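Long-range contacts in flagellin (Burkholderia pseudomallei, PDB 4CFI), which builds, as flagellin, the filament of the bacterial flagellum and is a target of the immune response: residues Leu20-Arg24 with Ile237-Leu241; Val106-Leu112 with Asn139-Gly144; Lys145-Phe150 with Ser181-Leu185; Ala212-Thr218 with Tyr231-Ser236. All blocks are in the same frame, centred on the assembly; numbering follows the deposited sequence. Where two conformers were deposited one is given.

Overall arrangement
Along the chain, contact 1 spans the others: it joins helix 2-31 to helix 227-257, and contacts 2, 3 and 4 follow one another in series between its two segments. Contacts 2 and 3 lie closest, with centres 8 Å apart, and share the antiparallel sheet 111-119, 135-142, 148-152 of the flagellin D2 region. Contact 4, about 12 Å from contact 2 and 14 Å from contact 3 centre to centre, rests on helix 227-257, the helix also used by contact 1, whose centre is 11 Å away. V106, packed against V213 and V235, links contacts 2 and 4. Helix 227-257 packs against helix 2-31 and the base of the D2 region, where the chain enters and leaves.

Contact 1 (Leu20-Arg24 with Ile237-Leu241); sequences LQRIR and IDNAL
Both segments are regular helix, L20-R24 within helix 2-31 and I237-L241 within helix 227-257, and they run nearly antiparallel: the N-to-C directions differ by 162° (signed crossing angle -162°) and the short axes approach to 9.7 Å. The CA atoms of L20 and I237, 6.2 Å apart, set the register. L20 (chi1 m, chi2 t) points toward the partner helix, placing CD2 3.8 Å from I237 CD1, CD1 4.0 Å from A240 CB and CB 3.9 Å from L241 CD2. I237 (m, m) also meets I23, its CG1 3.7 Å from I23 CG2, while its CG2 lies 3.3 Å from L20 O. R24 leaves its helix sideways, but with chi1 and chi2 both t and chi3 m its end reaches across: NH2 forms a salt bridge with D238 OD1 at 2.7 Å, and L241 CD1 covers one guanidinium face, 3.2 Å from NH2. Water 1 accepts from R24 NE (2.7 Å) and donates to D238 OD1 (2.9 Å). Such antiparallel packing of N- and C-terminal helices is characteristic of the flagellin D1 domain. An apolar seam bordered by a water-bridged ion pair implies that burial of side chains and charge pairing both hold these sequence-distant helices together.

Contact 2 (Val106-Leu112 with Asn139-Gly144); sequences VQTGQTL and NVVSDG
N139-S142 ends strand 135-142, antiparallel to strand 111-119, which takes in T111 and L112; V106-Q110 approach as loop. N139 bonds T114 through OD1. V140 O accepts from L112 N at 2.8 Å. V141 pairs with T111 as an antiparallel non-hydrogen-bonded pair (CA-CA 4.3 Å), their side chains on the same sheet face. S142 has the most surface covered: its N donates to Q110 O (2.9 Å), its O accepts from G109 N (2.9 Å), and with chi1 p its OG donates to Q107 O (2.6 Å) and accepts from Q110 N (3.0 Å). One serine thus ties down the bend at G109 (phi/psi 92/9). D143 OD1 accepts from K145 N and G147 N at the turn, while OD2 accepts from G173 N. G144 (83/-6) lies against the incoming loop, its CA 3.3 Å from V106 O in a CA-H...O contact, and water 2 links V106 O (2.7 Å) weakly to G144 N (2.9 Å). These bonds fix the way into an antiparallel meander of the D2 region, strands 111-119, 135-142 and 148-152 lying in chain order. Strand 148-152 flanks V140 and V141, helix 197-213 packs on L112 and V140, and helix 227-257 meets V106 through V235.

Contact 3 (Lys145-Phe150 with Ser181-Leu185); sequences KGGFTF and SFQTL
This is a loop-to-strand contact at the start of strand 148-152, where S181-L185, an irregular segment ahead of helix 197-213, runs alongside K145-F150 with end-to-end directions only 17° apart. One backbone hydrogen bond fixes the register: Q183 N donates to G146 O at 2.9 Å, beside the closest CA pair, G146 and F182, at 4.3 Å. G146 (phi/psi 89/6) turns its CA to S181 O, a CA-H...O contact of 3.4 Å; a CB here would clash with that oxygen. Water 4 donates to K145 O (2.8 Å) and lies 3.0 Å from S181 OG. The glycine pair G146-G147 belongs to the turn between strands 135-142 and 148-152 of the D2 sheet, a beta hairpin, and S181-L185 lies against that turn. Beyond it the contact becomes apolar. F148 and F150, both chi1 m, point toward the loop, and L185 (t, p) sets CD1 over the F148 ring, 4.3 Å from its centroid in a CH-pi contact. The same CD1 meets the F150 ring edge, 3.9 Å from CE1, while I210 and F167 also touch L185.

Contact 4 (Ala212-Thr218 with Tyr231-Ser236); sequences AVNKPQT and YQAMVS
Q232 has the most surface covered here, followed by V213 and Q217. The CA atoms of Q232 and V213, 4.8 Å apart, mark the closest backbone approach between helix 227-257, which carries Y231-S236, and the last part of helix 197-213 with the loop that follows. With chi1 m and chi2 t, Q232 reaches back to this junction: NE2 donates to A212 O (3.0 Å), and OE1 accepts from Q217 NE2 (3.0 Å). A212 O also receives K215 N (3.0 Å), so Q232 joins a carbonyl already engaged in the turn. V213 (chi1 t) packs between two residues of the helix, CG2 3.7 Å from Y231 CB and CG1 3.9 Å from V235 CG2. Q217 (chi1 m) adds a second bond through its backbone, its O accepting from S236 OG at 2.7 Å. Between Q232 and S236, P216 lays its ring on the helix, CG 3.7 Å from V235 CG1 and CB 3.6 Å from Q232 O. P216-T218 is polyproline-II-like (phi -65 to -71°, psi 151 to 165°). Side chains of a long helix thus bind backbone carbonyls of A212 and Q217, where the D2 region returns to the C-terminal helix of the flagellin core.

Contact 1 (Leu20-Arg24 with Ile237-Leu241)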
loop_
_atom_site.group_PDB
_atom_site.type_symbol
_atom_site.label_atom_id
_atom_site.label_comp_id
_atom_site.label_asym_id
_atom_site.label_seq_id
_atom_site.Cartn_x
_atom_site.Cartn_y
_atom_site.Cartn_z
ATOM N N LEU A 20 14.080 -0.281 1.264
ATOM C CA LEU A 20 12.643 -0.001 1.399
ATOM C C LEU A 20 12.379 0.945 2.577
ATOM O O LEU A 20 11.602 1.898 2.425
ATOM C CB LEU A 20 11.855 -1.301 1.543
ATOM C CG LEU A 20 11.932 -2.259 0.348
ATOM C CD1 LEU A 20 11.317 -3.606 0.696
ATOM C CD2 LEU A 20 11.312 -1.721 -0.934
ATOM N N GLN A 21 13.033 0.699 3.720
ATOM C CA GLN A 21 12.919 1.579 4.900
ATOM C C GLN A 21 13.397 3.001 4.545
ATOM O O GLN A 21 12.848 3.981 5.054
ATOM C CB GLN A 21 13.663 1.013 6.143
ATOM C CG GLN A 21 12.921 -0.194 6.750
ATOM C CD GLN A 21 13.544 -0.876 7.980
ATOM O OE1 GLN A 21 14.736 -0.744 8.287
ATOM N NE2 GLN A 21 12.726 -1.672 8.664
ATOM N N ARG A 22 14.383 3.117 3.657
ATOM C CA ARG A 22 14.895 4.421 3.228
ATOM C C ARG A 22 13.851 5.141 2.380
ATOM O O ARG A 22 13.614 6.334 2.565
ATOM C CB ARG A 22 16.211 4.265 2.452
ATOM C CG ARG A 22 16.812 5.574 1.987
ATOM C CD ARG A 22 17.380 6.402 3.134
ATOM N NE ARG A 22 17.969 7.645 2.626
ATOM C CZ ARG A 22 19.135 7.728 1.991
ATOM N NH1 ARG A 22 19.892 6.662 1.814
ATOM N NH2 ARG A 22 19.560 8.890 1.539
ATOM N N ILE A 23 13.216 4.437 1.443
ATOM C CA ILE A 23 12.182 5.050 0.615
ATOM C C ILE A 23 11.037 5.566 1.520
ATOM O O ILE A 23 10.504 6.670 1.266
ATOM C CB ILE A 23 11.662 4.104 -0.499
ATOM C CG1 ILE A 23 12.801 3.790 -1.482
ATOM C CG2 ILE A 23 10.485 4.742 -1.222
ATOM C CD1 ILE A 23 12.489 2.695 -2.490
ATOM N N ARG A 24 10.688 4.813 2.573
ATOM C CA ARG A 24 9.653 5.255 3.538
ATOM C C ARG A 24 10.005 6.607 4.150
ATOM O O ARG A 24 9.164 7.511 4.204
ATOM C CB ARG A 24 9.425 4.232 4.676
ATOM C CG ARG A 24 8.658 4.776 5.885
ATOM C CD ARG A 24 8.509 3.738 6.994
ATOM N NE ARG A 24 7.661 2.613 6.612
ATOM C CZ ARG A 24 7.799 1.364 7.062
ATOM N NH1 ARG A 24 8.764 1.049 7.914
ATOM N NH2 ARG A 24 6.964 0.429 6.651
ATOM N N ILE A 237 5.385 0.839 0.037
ATOM C CA ILE A 237 6.503 0.360 0.845
ATOM C C ILE A 237 6.020 -0.493 2.020
ATOM O O ILE A 237 6.645 -1.510 2.340
ATOM C CB ILE A 237 7.390 1.528 1.334
ATOM C CG1 ILE A 237 8.112 2.193 0.143
ATOM C CG2 ILE A 237 8.376 1.062 2.410
ATOM C CD1 ILE A 237 9.119 1.297 -0.538
ATOM N N ASP A 238 4.934 -0.091 2.685
ATOM C CA ASP A 238 4.378 -0.946 3.731
ATOM C C ASP A 238 4.121 -2.367 3.178
ATOM O O ASP A 238 4.442 -3.378 3.820
ATOM C CB ASP A 238 3.086 -0.352 4.323
ATOM C CG ASP A 238 3.327 0.810 5.279
ATOM O OD1 ASP A 238 4.474 1.043 5.721
ATOM O OD2 ASP A 238 2.324 1.486 5.587
ATOM N N ASN A 239 3.545 -2.438 1.981
ATOM C CA ASN A 239 3.244 -3.721 1.355
ATOM C C ASN A 239 4.491 -4.483 0.947
ATOM O O ASN A 239 4.568 -5.690 1.129
ATOM C CB ASN A 239 2.310 -3.515 0.168
ATOM C CG ASN A 239 0.917 -3.097 0.602
ATOM O OD1 ASN A 239 0.602 -3.055 1.802
ATOM N ND2 ASN A 239 0.084 -2.778 -0.347
ATOM N N ALA A 240 5.465 -3.787 0.380
ATOM C CA ALA A 240 6.725 -4.426 -0.002
ATOM C C ALA A 240 7.448 -4.986 1.224
ATOM O O ALA A 240 7.982 -6.095 1.181
ATOM C CB ALA A 240 7.611 -3.443 -0.747
ATOM N N LEU A 241 7.489 -4.221 2.310
ATOM C CA LEU A 241 8.111 -4.692 3.547
ATOM C C LEU A 241 7.399 -5.919 4.106
ATOM O O LEU A 241 8.054 -6.814 4.619
ATOM C CB LEU A 241 8.232 -3.585 4.612
ATOM C CG LEU A 241 9.401 -2.624 4.365
ATOM C CD1 LEU A 241 9.231 -1.374 5.213
ATOM C CD2 LEU A 241 10.736 -3.300 4.649
HETATM O O HOH W 1 5.720 3.587 4.925
#

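Contact 2 (Val106-Leu112 with Asn139-Gly144)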
loop_
_atom_site.group_PDB
_atom_site.type_symbol
_atom_site.label_atom_id
_atom_site.label_comp_id
_atom_site.label_asym_id
_atom_site.label_seq_id
_atom_site.Cartn_x
_atom_site.Cartn_y
_atom_site.Cartn_z
ATOM N N VAL A 106 -4.308 -1.496 -0.144
ATOM C CA VAL A 106 -3.938 -0.879 1.121
ATOM C C VAL A 106 -4.363 -1.784 2.286
ATOM O O VAL A 106 -5.475 -2.297 2.297
ATOM C CB VAL A 106 -4.609 0.494 1.274
ATOM C CG1 VAL A 106 -4.146 1.154 2.567
ATOM C CG2 VAL A 106 -4.303 1.424 0.101
ATOM N N GLN A 107 -3.469 -2.011 3.242
ATOM C CA GLN A 107 -3.819 -2.797 4.428
ATOM C C GLN A 107 -4.983 -2.157 5.166
ATOM O O GLN A 107 -5.167 -0.952 5.116
ATOM C CB GLN A 107 -2.638 -2.930 5.379
ATOM C CG GLN A 107 -2.246 -1.620 6.037
ATOM C CD GLN A 107 -1.026 -1.755 6.920
ATOM O OE1 GLN A 107 -0.046 -1.031 6.741
ATOM N NE2 GLN A 107 -1.076 -2.679 7.878
ATOM N N THR A 108 -5.760 -2.963 5.865
ATOM C CA THR A 108 -6.943 -2.461 6.545
ATOM C C THR A 108 -6.621 -1.419 7.629
ATOM O O THR A 108 -5.550 -1.454 8.274
ATOM C CB THR A 108 -7.763 -3.614 7.147
ATOM O OG1 THR A 108 -9.014 -3.110 7.565
ATOM C CG2 THR A 108 -7.041 -4.327 8.332
ATOM N N GLY A 109 -7.536 -0.463 7.787
ATOM C CA GLY A 109 -7.495 0.471 8.912
ATOM C C GLY A 109 -6.757 1.776 8.687
ATOM O O GLY A 109 -6.552 2.519 9.645
ATOM N N GLN A 110 -6.354 2.058 7.454
ATOM C CA GLN A 110 -5.578 3.258 7.157
ATOM C C GLN A 110 -6.506 4.344 6.613
ATOM O O GLN A 110 -7.331 4.097 5.731
ATOM C CB GLN A 110 -4.483 2.916 6.152
ATOM C CG GLN A 110 -3.534 1.836 6.652
ATOM C CD GLN A 110 -2.510 2.402 7.612
ATOM O OE1 GLN A 110 -2.519 2.080 8.795
ATOM N NE2 GLN A 110 -1.642 3.287 7.109
ATOM N N THR A 111 -6.383 5.554 7.155
ATOM C CA THR A 111 -7.168 6.674 6.662
ATOM C C THR A 111 -6.536 7.168 5.364
ATOM O O THR A 111 -5.397 7.600 5.328
ATOM C CB THR A 111 -7.306 7.783 7.709
ATOM O OG1 THR A 111 -8.015 7.248 8.842
ATOM C CG2 THR A 111 -8.103 8.962 7.163
ATOM N N LEU A 112 -7.308 7.080 4.290
ATOM C CA LEU A 112 -6.869 7.437 2.948
ATOM C C LEU A 112 -7.033 8.921 2.675
ATOM O O LEU A 112 -6.333 9.474 1.837
ATOM C CB LEU A 112 -7.647 6.620 1.897
ATOM C CG LEU A 112 -7.562 5.103 2.067
ATOM C CD1 LEU A 112 -8.410 4.403 1.008
ATOM C CD2 LEU A 112 -6.120 4.625 1.968
ATOM N N ASN A 139 -14.194 10.715 6.886
ATOM C CA ASN A 139 -12.914 10.029 6.804
ATOM C C ASN A 139 -13.116 8.714 6.089
ATOM O O ASN A 139 -13.996 7.945 6.456
ATOM C CB ASN A 139 -12.377 9.770 8.198
ATOM C CG ASN A 139 -12.334 11.041 9.025
ATOM O OD1 ASN A 139 -11.618 11.997 8.700
ATOM N ND2 ASN A 139 -13.107 11.065 10.093
ATOM N N VAL A 140 -12.307 8.471 5.061
ATOM C CA VAL A 140 -12.385 7.255 4.251
ATOM C C VAL A 140 -11.230 6.337 4.659
ATOM O O VAL A 140 -10.060 6.713 4.557
ATOM C CB VAL A 140 -12.311 7.598 2.755
ATOM C CG1 VAL A 140 -12.434 6.334 1.895
ATOM C CG2 VAL A 140 -13.392 8.602 2.384
ATOM N N VAL A 141 -11.591 5.148 5.129
ATOM C CA VAL A 141 -10.657 4.229 5.761
ATOM C C VAL A 141 -10.603 2.921 4.948
ATOM O O VAL A 141 -11.630 2.380 4.554
ATOM C CB VAL A 141 -11.103 3.954 7.226
ATOM C CG1 VAL A 141 -10.135 3.022 7.919
ATOM C CG2 VAL A 141 -11.222 5.258 8.018
ATOM N N SER A 142 -9.404 2.423 4.686
ATOM C CA SER A 142 -9.256 1.183 3.924
ATOM C C SER A 142 -9.792 -0.019 4.694
ATOM O O SER A 142 -9.762 -0.039 5.931
ATOM C CB SER A 142 -7.776 0.946 3.618
ATOM O OG SER A 142 -7.060 0.857 4.838
ATOM N N ASP A 143 -10.255 -1.028 3.951
ATOM C CA ASP A 143 -10.723 -2.283 4.539
ATOM C C ASP A 143 -9.805 -3.486 4.287
ATOM O O ASP A 143 -10.113 -4.581 4.735
ATOM C CB ASP A 143 -12.185 -2.589 4.151
ATOM C CG ASP A 143 -12.376 -2.932 2.676
ATOM O OD1 ASP A 143 -11.391 -3.095 1.925
ATOM O OD2 ASP A 143 -13.560 -3.053 2.267
ATOM N N GLY A 144 -8.685 -3.292 3.614
ATOM C CA GLY A 144 -7.749 -4.374 3.343
ATOM C C GLY A 144 -8.103 -5.220 2.132
ATOM O O GLY A 144 -7.326 -6.109 1.755
HETATM O O HOH W 2 -7.911 -2.022 1.124
HETATM O O HOH W 3 -11.034 -4.929 7.949
#

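Contact 3 (Lys145-Phe150 with Ser181-Leu185)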
loop_
_atom_site.group_PDB
_atom_site.type_symbol
_atom_site.label_atom_id
_atom_site.label_comp_id
_atom_site.label_asym_id
_atom_site.label_seq_id
_atom_site.Cartn_x
_atom_site.Cartn_y
_atom_site.Cartn_z
ATOM N N LYS A 145 -9.262 -4.970 1.540
ATOM C CA LYS A 145 -9.772 -5.718 0.393
ATOM C C LYS A 145 -10.035 -4.800 -0.806
ATOM O O LYS A 145 -10.726 -5.193 -1.760
ATOM C CB LYS A 145 -11.054 -6.470 0.782
ATOM C CG LYS A 145 -10.817 -7.477 1.908
ATOM C CD LYS A 145 -12.065 -8.246 2.321
ATOM C CE LYS A 145 -12.531 -9.258 1.298
ATOM N NZ LYS A 145 -11.555 -10.338 0.991
ATOM N N GLY A 146 -9.459 -3.596 -0.777
ATOM C CA GLY A 146 -9.588 -2.641 -1.877
ATOM C C GLY A 146 -10.788 -1.707 -1.780
ATOM O O GLY A 146 -11.004 -0.907 -2.705
ATOM N N GLY A 147 -11.524 -1.756 -0.661
ATOM C CA GLY A 147 -12.664 -0.872 -0.443
ATOM C C GLY A 147 -12.548 -0.132 0.878
ATOM O O GLY A 147 -11.452 0.066 1.416
ATOM N N PHE A 148 -13.688 0.324 1.382
ATOM C CA PHE A 148 -13.716 1.420 2.338
ATOM C C PHE A 148 -14.721 1.242 3.464
ATOM O O PHE A 148 -15.789 0.656 3.263
ATOM C CB PHE A 148 -14.084 2.744 1.606
ATOM C CG PHE A 148 -13.407 2.920 0.276
ATOM C CD1 PHE A 148 -12.046 3.142 0.217
ATOM C CD2 PHE A 148 -14.113 2.816 -0.926
ATOM C CE1 PHE A 148 -11.410 3.252 -1.012
ATOM C CE2 PHE A 148 -13.484 2.934 -2.151
ATOM C CZ PHE A 148 -12.129 3.166 -2.194
ATOM N N THR A 149 -14.386 1.823 4.609
ATOM C CA THR A 149 -15.356 2.147 5.650
ATOM C C THR A 149 -15.257 3.670 5.900
ATOM O O THR A 149 -14.333 4.327 5.419
ATOM C CB THR A 149 -15.100 1.357 6.945
ATOM O OG1 THR A 149 -13.776 1.635 7.427
ATOM C CG2 THR A 149 -15.295 -0.143 6.739
ATOM N N PHE A 150 -16.214 4.208 6.663
ATOM C CA PHE A 150 -16.409 5.654 6.731
ATOM C C PHE A 150 -16.768 6.126 8.120
ATOM O O PHE A 150 -17.661 5.558 8.764
ATOM C CB PHE A 150 -17.540 6.068 5.801
ATOM C CG PHE A 150 -17.333 5.630 4.381
ATOM C CD1 PHE A 150 -16.573 6.392 3.518
ATOM C CD2 PHE A 150 -17.890 4.453 3.892
ATOM C CE1 PHE A 150 -16.382 5.986 2.215
ATOM C CE2 PHE A 150 -17.695 4.050 2.569
ATOM C CZ PHE A 150 -16.965 4.837 1.725
ATOM N N SER A 181 -8.233 -6.636 -5.924
ATOM C CA SER A 181 -9.141 -5.802 -6.703
ATOM C C SER A 181 -9.525 -4.581 -5.894
ATOM O O SER A 181 -9.433 -4.578 -4.656
ATOM C CB SER A 181 -10.403 -6.567 -7.069
ATOM O OG SER A 181 -11.156 -6.798 -5.881
ATOM N N PHE A 182 -10.015 -3.576 -6.614
ATOM C CA PHE A 182 -10.096 -2.210 -6.118
ATOM C C PHE A 182 -11.461 -1.620 -6.388
ATOM O O PHE A 182 -11.940 -1.643 -7.523
ATOM C CB PHE A 182 -9.023 -1.354 -6.806
ATOM C CG PHE A 182 -7.635 -1.912 -6.645
ATOM C CD1 PHE A 182 -7.155 -2.854 -7.531
ATOM C CD2 PHE A 182 -6.827 -1.548 -5.561
ATOM C CE1 PHE A 182 -5.900 -3.405 -7.365
ATOM C CE2 PHE A 182 -5.568 -2.093 -5.401
ATOM C CZ PHE A 182 -5.106 -3.029 -6.296
ATOM N N GLN A 183 -12.077 -1.057 -5.353
ATOM C CA GLN A 183 -13.281 -0.281 -5.540
ATOM C C GLN A 183 -12.892 1.116 -5.972
ATOM O O GLN A 183 -11.759 1.545 -5.772
ATOM C CB GLN A 183 -14.105 -0.244 -4.258
ATOM C CG GLN A 183 -14.489 -1.625 -3.763
ATOM C CD GLN A 183 -15.207 -2.451 -4.812
ATOM O OE1 GLN A 183 -16.247 -2.037 -5.340
ATOM N NE2 GLN A 183 -14.674 -3.629 -5.111
ATOM N N THR A 184 -13.846 1.793 -6.604
ATOM C CA THR A 184 -13.700 3.194 -7.029
ATOM C C THR A 184 -14.563 4.068 -6.113
ATOM O O THR A 184 -15.776 3.899 -6.087
ATOM C CB THR A 184 -14.208 3.383 -8.486
ATOM O OG1 THR A 184 -13.443 2.558 -9.366
ATOM C CG2 THR A 184 -14.138 4.848 -8.933
ATOM N N LEU A 185 -13.945 4.960 -5.333
ATOM C CA LEU A 185 -14.706 5.860 -4.500
ATOM C C LEU A 185 -15.431 6.849 -5.390
ATOM O O LEU A 185 -14.811 7.454 -6.243
ATOM C CB LEU A 185 -13.782 6.601 -3.530
ATOM C CG LEU A 185 -14.498 7.423 -2.454
ATOM C CD1 LEU A 185 -15.196 6.527 -1.439
ATOM C CD2 LEU A 185 -13.524 8.365 -1.756
HETATM O O HOH W 4 -12.305 -4.705 -4.069
#

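Contact 4 (Ala212-Thr218 with Tyr231-Ser236)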
loop_
_atom_site.group_PDB
_atom_site.type_symbol
_atom_site.label_atom_id
_atom_site.label_comp_id
_atom_site.label_asym_id
_atom_site.label_seq_id
_atom_site.Cartn_x
_atom_site.Cartn_y
_atom_site.Cartn_z
ATOM N N ALA A 212 -6.277 7.281 -5.993
ATOM C CA ALA A 212 -4.880 7.010 -6.361
ATOM C C ALA A 212 -4.143 6.275 -5.232
ATOM O O ALA A 212 -3.434 5.301 -5.488
ATOM C CB ALA A 212 -4.164 8.300 -6.712
ATOM N N VAL A 213 -4.306 6.720 -3.986
ATOM C CA VAL A 213 -3.670 6.076 -2.825
ATOM C C VAL A 213 -4.181 4.636 -2.666
ATOM O O VAL A 213 -3.439 3.748 -2.227
ATOM C CB VAL A 213 -3.845 6.920 -1.537
ATOM C CG1 VAL A 213 -3.253 6.228 -0.323
ATOM C CG2 VAL A 213 -3.167 8.272 -1.711
ATOM N N ASN A 214 -5.442 4.402 -3.035
ATOM C CA ASN A 214 -6.027 3.078 -3.004
ATOM C C ASN A 214 -5.385 2.104 -3.999
ATOM O O ASN A 214 -5.521 0.901 -3.834
ATOM C CB ASN A 214 -7.523 3.194 -3.320
ATOM C CG ASN A 214 -8.318 1.980 -2.865
ATOM O OD1 ASN A 214 -8.126 1.504 -1.770
ATOM N ND2 ASN A 214 -9.239 1.504 -3.692
ATOM N N LYS A 215 -4.699 2.625 -5.014
ATOM C CA LYS A 215 -4.115 1.811 -6.070
ATOM C C LYS A 215 -2.657 2.234 -6.273
ATOM O O LYS A 215 -2.287 2.784 -7.323
ATOM C CB LYS A 215 -4.919 1.970 -7.360
ATOM C CG LYS A 215 -5.003 0.702 -8.201
ATOM C CD LYS A 215 -3.667 0.235 -8.739
ATOM C CE LYS A 215 -3.740 -1.265 -8.950
ATOM N NZ LYS A 215 -2.457 -2.012 -9.042
ATOM N N PRO A 216 -1.817 1.993 -5.258
ATOM C CA PRO A 216 -0.418 2.395 -5.331
ATOM C C PRO A 216 0.345 1.644 -6.430
ATOM O O PRO A 216 0.023 0.502 -6.796
ATOM C CB PRO A 216 0.125 2.008 -3.959
ATOM C CG PRO A 216 -0.753 0.882 -3.528
ATOM C CD PRO A 216 -2.113 1.287 -4.000
ATOM N N GLN A 217 1.361 2.303 -6.958
ATOM C CA GLN A 217 2.272 1.659 -7.907
ATOM C C GLN A 217 3.160 0.629 -7.211
ATOM O O GLN A 217 3.354 0.690 -6.003
ATOM C CB GLN A 217 3.173 2.698 -8.582
ATOM C CG GLN A 217 2.434 3.873 -9.206
ATOM C CD GLN A 217 2.255 5.051 -8.258
ATOM O OE1 GLN A 217 2.449 4.940 -7.042
ATOM N NE2 GLN A 217 1.844 6.186 -8.809
ATOM N N THR A 218 3.732 -0.287 -7.988
ATOM C CA THR A 218 4.838 -1.113 -7.491
ATOM C C THR A 218 6.045 -0.219 -7.192
ATOM O O THR A 218 6.116 0.946 -7.615
ATOM C CB THR A 218 5.240 -2.216 -8.499
ATOM O OG1 THR A 218 5.627 -1.627 -9.741
ATOM C CG2 THR A 218 4.054 -3.202 -8.718
ATOM N N TYR A 231 2.130 9.691 -0.726
ATOM C CA TYR A 231 1.198 8.834 -0.010
ATOM C C TYR A 231 1.107 7.438 -0.645
ATOM O O TYR A 231 1.055 6.428 0.085
ATOM C CB TYR A 231 -0.188 9.470 0.066
ATOM C CG TYR A 231 -0.296 10.740 0.908
ATOM C CD1 TYR A 231 0.580 11.011 1.959
ATOM C CD2 TYR A 231 -1.328 11.648 0.677
ATOM C CE1 TYR A 231 0.443 12.163 2.722
ATOM C CE2 TYR A 231 -1.471 12.803 1.442
ATOM C CZ TYR A 231 -0.593 13.048 2.468
ATOM O OH TYR A 231 -0.729 14.208 3.215
ATOM N N GLN A 232 1.082 7.363 -1.977
ATOM C CA GLN A 232 1.110 6.061 -2.642
ATOM C C GLN A 232 2.369 5.282 -2.265
ATOM O O GLN A 232 2.296 4.071 -2.046
ATOM C CB GLN A 232 1.064 6.239 -4.154
ATOM C CG GLN A 232 -0.295 6.652 -4.694
ATOM C CD GLN A 232 -0.231 6.975 -6.177
ATOM O OE1 GLN A 232 0.563 7.824 -6.592
ATOM N NE2 GLN A 232 -1.063 6.319 -6.984
ATOM N N ALA A 233 3.507 5.980 -2.176
ATOM C CA ALA A 233 4.771 5.324 -1.818
ATOM C C ALA A 233 4.746 4.756 -0.405
ATOM O O ALA A 233 5.286 3.678 -0.166
ATOM C CB ALA A 233 5.952 6.268 -1.988
ATOM N N MET A 234 4.126 5.464 0.530
ATOM C CA MET A 234 4.039 4.960 1.894
ATOM C C MET A 234 3.290 3.618 1.945
ATOM O O MET A 234 3.742 2.680 2.602
ATOM C CB MET A 234 3.358 5.975 2.790
ATOM C CG MET A 234 4.225 7.192 3.045
ATOM S SD MET A 234 3.322 8.547 3.799
ATOM C CE MET A 234 4.624 9.739 3.996
ATOM N N VAL A 235 2.150 3.539 1.255
ATOM C CA VAL A 235 1.366 2.302 1.188
ATOM C C VAL A 235 2.152 1.217 0.472
ATOM O O VAL A 235 2.224 0.083 0.940
ATOM C CB VAL A 235 0.035 2.510 0.406
ATOM C CG1 VAL A 235 -0.671 1.181 0.111
ATOM C CG2 VAL A 235 -0.871 3.487 1.132
ATOM N N SER A 236 2.727 1.555 -0.671
ATOM C CA SER A 236 3.471 0.584 -1.457
ATOM C C SER A 236 4.630 -0.003 -0.675
ATOM O O SER A 236 4.855 -1.221 -0.724
ATOM C CB SER A 236 3.980 1.228 -2.743
ATOM O OG SER A 236 4.545 0.264 -3.624
#